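Local coordinates for phosphatidylinositol-specific phospholipase C (Listeria monocytogenes, PDB 2PLC), which is a bacterial enzyme of the X-domain phospholipase C family, which belongs to the TIM-barrel clan, at residues L82-L93 with I119-F130. Residues are numbered along the deposited sequence; the frame is centred on the assembly and turned at random.
Sequences LSGVLETITQFL and IQPLINIYKDYF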
ATOM      1  N   LEU A  82       8.735 -13.869   0.272  1.00 24.90           N
ATOM      2  CA  LEU A  82       8.765 -12.736  -0.641  1.00 24.94           C
ATOM      3  C   LEU A  82       8.645 -13.217  -2.085  1.00 19.25           C
ATOM      4  O   LEU A  82       7.971 -12.589  -2.896  1.00 26.08           O
ATOM      5  CB  LEU A  82      10.037 -11.913  -0.433  1.00 22.20           C
ATOM      6  CG  LEU A  82      10.060 -10.547  -1.116  1.00 22.55           C
ATOM      7  CD1 LEU A  82       8.797  -9.768  -0.775  1.00 23.05           C
ATOM      8  CD2 LEU A  82      11.299  -9.781  -0.699  1.00 24.15           C
ATOM      9  N   SER A  83       9.251 -14.365  -2.385  1.00 17.86           N
ATOM     10  CA  SER A  83       9.195 -14.936  -3.729  1.00 17.82           C
ATOM     11  C   SER A  83       7.756 -15.281  -4.072  1.00 22.35           C
ATOM     12  O   SER A  83       7.319 -15.103  -5.213  1.00 27.02           O
ATOM     13  CB  SER A  83      10.074 -16.188  -3.831  1.00 24.04           C
ATOM     14  OG  SER A  83       9.633 -17.201  -2.945  1.00 34.53           O
ATOM     15  N   GLY A  84       7.014 -15.742  -3.066  1.00 21.80           N
ATOM     16  CA  GLY A  84       5.618 -16.091  -3.272  1.00 20.80           C
ATOM     17  C   GLY A  84       4.808 -14.847  -3.567  1.00 17.93           C
ATOM     18  O   GLY A  84       3.977 -14.829  -4.481  1.00 25.80           O
ATOM     19  N   VAL A  85       5.065 -13.796  -2.792  1.00 15.90           N
ATOM     20  CA  VAL A  85       4.380 -12.516  -2.957  1.00 14.19           C
ATOM     21  C   VAL A  85       4.669 -11.938  -4.347  1.00 10.56           C
ATOM     22  O   VAL A  85       3.746 -11.556  -5.068  1.00 19.21           O
ATOM     23  CB  VAL A  85       4.821 -11.507  -1.864  1.00 16.35           C
ATOM     24  CG1 VAL A  85       4.228 -10.137  -2.130  1.00 12.90           C
ATOM     25  CG2 VAL A  85       4.380 -11.999  -0.500  1.00 14.89           C
ATOM     26  N   LEU A  86       5.946 -11.897  -4.727  1.00 15.00           N
ATOM     27  CA  LEU A  86       6.343 -11.371  -6.029  1.00 10.64           C
ATOM     28  C   LEU A  86       5.725 -12.141  -7.183  1.00 14.28           C
ATOM     29  O   LEU A  86       5.310 -11.535  -8.174  1.00 16.49           O
ATOM     30  CB  LEU A  86       7.868 -11.348  -6.170  1.00 15.76           C
ATOM     31  CG  LEU A  86       8.572 -10.357  -5.244  1.00 15.97           C
ATOM     32  CD1 LEU A  86      10.071 -10.367  -5.495  1.00 16.88           C
ATOM     33  CD2 LEU A  86       8.003  -8.961  -5.457  1.00  9.77           C
ATOM     34  N   GLU A  87       5.627 -13.463  -7.054  1.00 13.26           N
ATOM     35  CA  GLU A  87       5.038 -14.263  -8.124  1.00 15.22           C
ATOM     36  C   GLU A  87       3.550 -13.980  -8.256  1.00 19.54           C
ATOM     37  O   GLU A  87       3.006 -13.952  -9.361  1.00 28.09           O
ATOM     38  CB  GLU A  87       5.266 -15.755  -7.908  1.00 18.93           C
ATOM     39  CG  GLU A  87       4.471 -16.599  -8.888  1.00 18.37           C
ATOM     40  CD  GLU A  87       4.991 -17.994  -9.026  1.00 24.29           C
ATOM     41  OE1 GLU A  87       4.653 -18.843  -8.177  1.00 28.75           O
ATOM     42  OE2 GLU A  87       5.731 -18.241 -10.000  1.00 22.67           O
ATOM     43  N   THR A  88       2.895 -13.762  -7.123  1.00 17.05           N
ATOM     44  CA  THR A  88       1.475 -13.461  -7.119  1.00 14.64           C
ATOM     45  C   THR A  88       1.227 -12.104  -7.770  1.00 17.93           C
ATOM     46  O   THR A  88       0.392 -11.992  -8.662  1.00 19.81           O
ATOM     47  CB  THR A  88       0.909 -13.456  -5.684  1.00 19.16           C
ATOM     48  OG1 THR A  88       1.093 -14.748  -5.088  1.00 14.17           O
ATOM     49  CG2 THR A  88      -0.579 -13.117  -5.697  1.00 23.57           C
ATOM     50  N   ILE A  89       1.964 -11.083  -7.330  1.00 20.04           N
ATOM     51  CA  ILE A  89       1.821  -9.726  -7.868  1.00 22.50           C
ATOM     52  C   ILE A  89       2.068  -9.733  -9.372  1.00 22.10           C
ATOM     53  O   ILE A  89       1.302  -9.170 -10.155  1.00 26.70           O
ATOM     54  CB  ILE A  89       2.848  -8.753  -7.261  1.00 22.69           C
ATOM     55  CG1 ILE A  89       2.830  -8.812  -5.737  1.00 27.24           C
ATOM     56  CG2 ILE A  89       2.568  -7.346  -7.746  1.00 28.07           C
ATOM     57  CD1 ILE A  89       1.476  -8.597  -5.143  1.00 36.92           C
ATOM     58  N   THR A  90       3.168 -10.369  -9.750  1.00 22.93           N
ATOM     59  CA  THR A  90       3.588 -10.489 -11.136  1.00 25.51           C
ATOM     60  C   THR A  90       2.564 -11.207 -12.015  1.00 26.79           C
ATOM     61  O   THR A  90       2.302 -10.775 -13.136  1.00 33.14           O
ATOM     62  CB  THR A  90       4.952 -11.169 -11.191  1.00 21.30           C
ATOM     63  OG1 THR A  90       5.934 -10.250 -10.709  1.00 33.05           O
ATOM     64  CG2 THR A  90       5.300 -11.581 -12.587  1.00 41.10           C
ATOM     65  N   GLN A  91       1.970 -12.283 -11.506  1.00 26.24           N
ATOM     66  CA  GLN A  91       0.962 -13.016 -12.264  1.00 27.36           C
ATOM     67  C   GLN A  91      -0.274 -12.152 -12.484  1.00 28.79           C
ATOM     68  O   GLN A  91      -0.918 -12.233 -13.531  1.00 35.77           O
ATOM     69  CB  GLN A  91       0.576 -14.314 -11.551  1.00 35.65           C
ATOM     70  CG  GLN A  91       1.605 -15.426 -11.695  1.00 57.09           C
ATOM     71  CD  GLN A  91       1.890 -15.779 -13.149  1.00 66.86           C
ATOM     72  OE1 GLN A  91       1.034 -16.327 -13.848  1.00 74.85           O
ATOM     73  NE2 GLN A  91       3.094 -15.461 -13.613  1.00 68.46           N
ATOM     74  N   PHE A  92      -0.596 -11.319 -11.495  1.00 27.15           N
ATOM     75  CA  PHE A  92      -1.750 -10.435 -11.585  1.00 21.45           C
ATOM     76  C   PHE A  92      -1.509  -9.357 -12.635  1.00 19.55           C
ATOM     77  O   PHE A  92      -2.390  -9.055 -13.440  1.00 24.23           O
ATOM     78  CB  PHE A  92      -2.034  -9.777 -10.235  1.00 19.99           C
ATOM     79  CG  PHE A  92      -3.168  -8.797 -10.275  1.00 21.74           C
ATOM     80  CD1 PHE A  92      -4.482  -9.241 -10.261  1.00 18.18           C
ATOM     81  CD2 PHE A  92      -2.924  -7.431 -10.362  1.00 23.21           C
ATOM     82  CE1 PHE A  92      -5.538  -8.343 -10.337  1.00 19.42           C
ATOM     83  CE2 PHE A  92      -3.976  -6.519 -10.440  1.00 17.38           C
ATOM     84  CZ  PHE A  92      -5.285  -6.980 -10.428  1.00 18.28           C
ATOM     85  N   LEU A  93      -0.322  -8.757 -12.595  1.00 23.10           N
ATOM     86  CA  LEU A  93       0.048  -7.711 -13.545  1.00 24.09           C
ATOM     87  C   LEU A  93       0.193  -8.235 -14.968  1.00 29.78           C
ATOM     88  O   LEU A  93       0.121  -7.467 -15.931  1.00 33.30           O
ATOM     89  CB  LEU A  93       1.348  -7.041 -13.114  1.00 19.40           C
ATOM     90  CG  LEU A  93       1.225  -6.174 -11.869  1.00 17.47           C
ATOM     91  CD1 LEU A  93       2.590  -5.674 -11.450  1.00 14.74           C
ATOM     92  CD2 LEU A  93       0.275  -5.022 -12.152  1.00 16.84           C
ATOM     93  N   ILE A 119      17.482  -8.989  -0.732  1.00 34.52           N
ATOM     94  CA  ILE A 119      16.325  -8.842  -1.617  1.00 34.99           C
ATOM     95  C   ILE A 119      16.683  -8.571  -3.074  1.00 31.67           C
ATOM     96  O   ILE A 119      15.855  -8.779  -3.962  1.00 29.20           O
ATOM     97  CB  ILE A 119      15.374  -7.708  -1.154  1.00 35.57           C
ATOM     98  CG1 ILE A 119      16.132  -6.374  -1.086  1.00 32.76           C
ATOM     99  CG2 ILE A 119      14.731  -8.067   0.173  1.00 24.71           C
ATOM    100  CD1 ILE A 119      15.268  -5.179  -0.754  1.00 36.46           C
ATOM    101  N   GLN A 120      17.906  -8.104  -3.315  1.00 28.84           N
ATOM    102  CA  GLN A 120      18.358  -7.779  -4.670  1.00 34.75           C
ATOM    103  C   GLN A 120      18.225  -8.879  -5.721  1.00 31.95           C
ATOM    104  O   GLN A 120      17.659  -8.645  -6.787  1.00 37.19           O
ATOM    105  CB  GLN A 120      19.783  -7.218  -4.648  1.00 40.57           C
ATOM    106  CG  GLN A 120      19.875  -5.840  -4.009  1.00 47.35           C
ATOM    107  CD  GLN A 120      21.250  -5.216  -4.126  1.00 51.86           C
ATOM    108  OE1 GLN A 120      22.084  -5.661  -4.918  1.00 51.52           O
ATOM    109  NE2 GLN A 120      21.493  -4.174  -3.338  1.00 53.23           N
ATOM    110  N   PRO A 121      18.745 -10.089  -5.442  1.00 34.36           N
ATOM    111  CA  PRO A 121      18.642 -11.184  -6.417  1.00 34.71           C
ATOM    112  C   PRO A 121      17.193 -11.497  -6.790  1.00 34.88           C
ATOM    113  O   PRO A 121      16.904 -11.871  -7.925  1.00 34.53           O
ATOM    114  CB  PRO A 121      19.287 -12.354  -5.678  1.00 36.94           C
ATOM    115  CG  PRO A 121      20.311 -11.680  -4.811  1.00 34.94           C
ATOM    116  CD  PRO A 121      19.539 -10.507  -4.271  1.00 30.69           C
ATOM    117  N   LEU A 122      16.288 -11.321  -5.829  1.00 34.50           N
ATOM    118  CA  LEU A 122      14.864 -11.578  -6.033  1.00 34.31           C
ATOM    119  C   LEU A 122      14.184 -10.497  -6.856  1.00 30.96           C
ATOM    120  O   LEU A 122      13.378 -10.791  -7.735  1.00 34.19           O
ATOM    121  CB  LEU A 122      14.149 -11.692  -4.691  1.00 33.67           C
ATOM    122  CG  LEU A 122      13.542 -13.050  -4.362  1.00 34.21           C
ATOM    123  CD1 LEU A 122      12.692 -12.896  -3.118  1.00 34.59           C
ATOM    124  CD2 LEU A 122      12.699 -13.558  -5.524  1.00 32.20           C
ATOM    125  N   ILE A 123      14.466  -9.245  -6.518  1.00 30.20           N
ATOM    126  CA  ILE A 123      13.888  -8.113  -7.227  1.00 30.52           C
ATOM    127  C   ILE A 123      14.381  -8.107  -8.675  1.00 31.42           C
ATOM    128  O   ILE A 123      13.589  -7.966  -9.604  1.00 30.12           O
ATOM    129  CB  ILE A 123      14.259  -6.770  -6.539  1.00 32.66           C
ATOM    130  CG1 ILE A 123      13.680  -6.717  -5.120  1.00 29.78           C
ATOM    131  CG2 ILE A 123      13.762  -5.594  -7.366  1.00 28.54           C
ATOM    132  CD1 ILE A 123      12.169  -6.895  -5.046  1.00 28.87           C
ATOM    133  N   ASN A 124      15.681  -8.323  -8.851  1.00 30.85           N
ATOM    134  CA  ASN A 124      16.308  -8.344 -10.171  1.00 33.27           C
ATOM    135  C   ASN A 124      15.700  -9.381 -11.116  1.00 32.17           C
ATOM    136  O   ASN A 124      15.729  -9.216 -12.336  1.00 36.99           O
ATOM    137  CB  ASN A 124      17.812  -8.579 -10.031  1.00 36.29           C
ATOM    138  CG  ASN A 124      18.558  -8.331 -11.319  1.00 39.95           C
ATOM    139  OD1 ASN A 124      18.364  -7.306 -11.979  1.00 43.87           O
ATOM    140  ND2 ASN A 124      19.416  -9.271 -11.690  1.00 43.83           N
ATOM    141  N   ILE A 125      15.161 -10.453 -10.548  1.00 31.96           N
ATOM    142  CA  ILE A 125      14.526 -11.510 -11.330  1.00 30.11           C
ATOM    143  C   ILE A 125      13.237 -10.995 -11.972  1.00 29.68           C
ATOM    144  O   ILE A 125      12.856 -11.419 -13.064  1.00 26.24           O
ATOM    145  CB  ILE A 125      14.200 -12.734 -10.425  1.00 33.52           C
ATOM    146  CG1 ILE A 125      15.496 -13.361  -9.926  1.00 38.64           C
ATOM    147  CG2 ILE A 125      13.375 -13.761 -11.160  1.00 32.21           C
ATOM    148  CD1 ILE A 125      16.530 -13.555 -11.017  1.00 38.85           C
ATOM    149  N   TYR A 126      12.585 -10.060 -11.289  1.00 28.87           N
ATOM    150  CA  TYR A 126      11.329  -9.486 -11.757  1.00 28.00           C
ATOM    151  C   TYR A 126      11.458  -8.022 -12.157  1.00 27.24           C
ATOM    152  O   TYR A 126      10.463  -7.299 -12.173  1.00 30.23           O
ATOM    153  CB  TYR A 126      10.271  -9.618 -10.659  1.00 25.47           C
ATOM    154  CG  TYR A 126       9.935 -11.045 -10.301  1.00 26.29           C
ATOM    155  CD1 TYR A 126       9.085 -11.800 -11.109  1.00 27.64           C
ATOM    156  CD2 TYR A 126      10.450 -11.637  -9.150  1.00 24.30           C
ATOM    157  CE1 TYR A 126       8.753 -13.106 -10.780  1.00 23.41           C
ATOM    158  CE2 TYR A 126      10.123 -12.947  -8.811  1.00 22.91           C
ATOM    159  CZ  TYR A 126       9.272 -13.670  -9.631  1.00 16.21           C
ATOM    160  OH  TYR A 126       8.914 -14.952  -9.299  1.00 26.17           O
ATOM    161  N   LYS A 127      12.664  -7.602 -12.530  1.00 25.70           N
ATOM    162  CA  LYS A 127      12.916  -6.212 -12.907  1.00 29.18           C
ATOM    163  C   LYS A 127      12.013  -5.634 -14.003  1.00 28.45           C
ATOM    164  O   LYS A 127      11.756  -4.428 -14.022  1.00 34.01           O
ATOM    165  CB  LYS A 127      14.392  -6.002 -13.254  1.00 28.47           C
ATOM    166  CG  LYS A 127      14.885  -6.785 -14.448  1.00 36.18           C
ATOM    167  CD  LYS A 127      16.375  -6.552 -14.648  1.00 46.91           C
ATOM    168  CE  LYS A 127      16.858  -7.190 -15.936  1.00 54.25           C
ATOM    169  NZ  LYS A 127      16.169  -6.616 -17.129  1.00 62.18           N
ATOM    170  N   ASP A 128      11.505  -6.482 -14.892  1.00 31.19           N
ATOM    171  CA  ASP A 128      10.623  -6.009 -15.956  1.00 33.45           C
ATOM    172  C   ASP A 128       9.262  -5.573 -15.419  1.00 31.32           C
ATOM    173  O   ASP A 128       8.473  -4.959 -16.141  1.00 36.35           O
ATOM    174  CB  ASP A 128      10.440  -7.081 -17.036  1.00 46.45           C
ATOM    175  CG  ASP A 128      11.689  -7.287 -17.878  1.00 54.60           C
ATOM    176  OD1 ASP A 128      12.441  -6.312 -18.098  1.00 60.33           O
ATOM    177  OD2 ASP A 128      11.914  -8.429 -18.330  1.00 63.67           O
ATOM    178  N   TYR A 129       8.990  -5.897 -14.154  1.00 27.36           N
ATOM    179  CA  TYR A 129       7.723  -5.538 -13.519  1.00 20.92           C
ATOM    180  C   TYR A 129       7.887  -4.403 -12.516  1.00 25.67           C
ATOM    181  O   TYR A 129       6.951  -4.069 -11.789  1.00 26.50           O
ATOM    182  CB  TYR A 129       7.092  -6.752 -12.837  1.00 23.13           C
ATOM    183  CG  TYR A 129       6.604  -7.808 -13.802  1.00 22.85           C
ATOM    184  CD1 TYR A 129       5.334  -7.725 -14.368  1.00 23.68           C
ATOM    185  CD2 TYR A 129       7.415  -8.891 -14.149  1.00 27.91           C
ATOM    186  CE1 TYR A 129       4.877  -8.694 -15.259  1.00 24.20           C
ATOM    187  CE2 TYR A 129       6.969  -9.868 -15.040  1.00 27.08           C
ATOM    188  CZ  TYR A 129       5.696  -9.762 -15.588  1.00 26.85           C
ATOM    189  OH  TYR A 129       5.237 -10.737 -16.445  1.00 35.01           O
ATOM    190  N   PHE A 130       9.075  -3.809 -12.482  1.00 26.05           N
ATOM    191  CA  PHE A 130       9.347  -2.704 -11.570  1.00 30.11           C
ATOM    192  C   PHE A 130       9.584  -1.375 -12.278  1.00 32.98           C
ATOM    193  O   PHE A 130      10.306  -1.317 -13.276  1.00 33.25           O
ATOM    194  CB  PHE A 130      10.557  -3.028 -10.683  1.00 29.61           C
ATOM    195  CG  PHE A 130      10.225  -3.896  -9.509  1.00 28.93           C
ATOM    196  CD1 PHE A 130      10.179  -5.279  -9.642  1.00 29.08           C
ATOM    197  CD2 PHE A 130       9.916  -3.328  -8.277  1.00 29.23           C
ATOM    198  CE1 PHE A 130       9.824  -6.088  -8.566  1.00 29.72           C
ATOM    199  CE2 PHE A 130       9.561  -4.126  -7.197  1.00 32.08           C
ATOM    200  CZ  PHE A 130       9.513  -5.511  -7.343  1.00 30.51           C
TER
HETATM  201  O   HOH W   1       9.248 -16.271  -6.946  1.00 41.69           O
HETATM  202  O   HOH W   2       7.264 -15.873 -11.126  1.00 31.49           O
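The methyl of T90 rests on one face of the Y129 ring, and this is the tight end of the contact between 82-93 and 119-130. T90 CG2 lies 3.6 Å from the centroid of the Y129 ring and 19° off its normal, in a CH-pi contact, somewhat displaced toward the rim. With CG2 anti to the backbone N, the hydroxyl of T90 (chi1 -72°) is turned back along its own helix. There T90 OG1 donates to L86 O at 2.9 Å, from the opposite face of that carbonyl to the one T90 N uses. The same OG1 of T90 lies 3.5 Å from Y126 CD1, placing T90 between the two tyrosines.

One turn earlier, L86 fills the middle of the interface: its CB packs at 3.8 Å on Y126 CE2, CD1 meets the ends of L122 and I123, and CD2 approaches the edge of the F130 ring. L82 continues this apolar row toward I119 and L122. Helix 82-93 and helix 119-125 run nearly parallel, at 16°, their axes 10.7 Å apart; beyond the second, loop residue Y126 and Y129 of the 3-10 segment 127-129 carry the T90 end. Helix 82-95 connects the parallel-paired strands 60-65 and 101-107, a beta-alpha-beta unit of the TIM-barrel-type fold, and helix 114-125 lies on the following connection, to strand 152-157. I89, L93 and F130 all touch I152 of that strand, while I119 and I123 lean on L164 of strand 164-166.

Toward solvent the packing gives way to water. No direct hydrogen bond joins the segments; instead the Y126 hydroxyl, reaching past E87 CB, meets two waters in the plane of its ring. One lies 2.7 Å from Y126 OH and donates to the backbone O of S83, and the second, 2.6 Å from Y126 OH, donates to OE2 of the exposed E87.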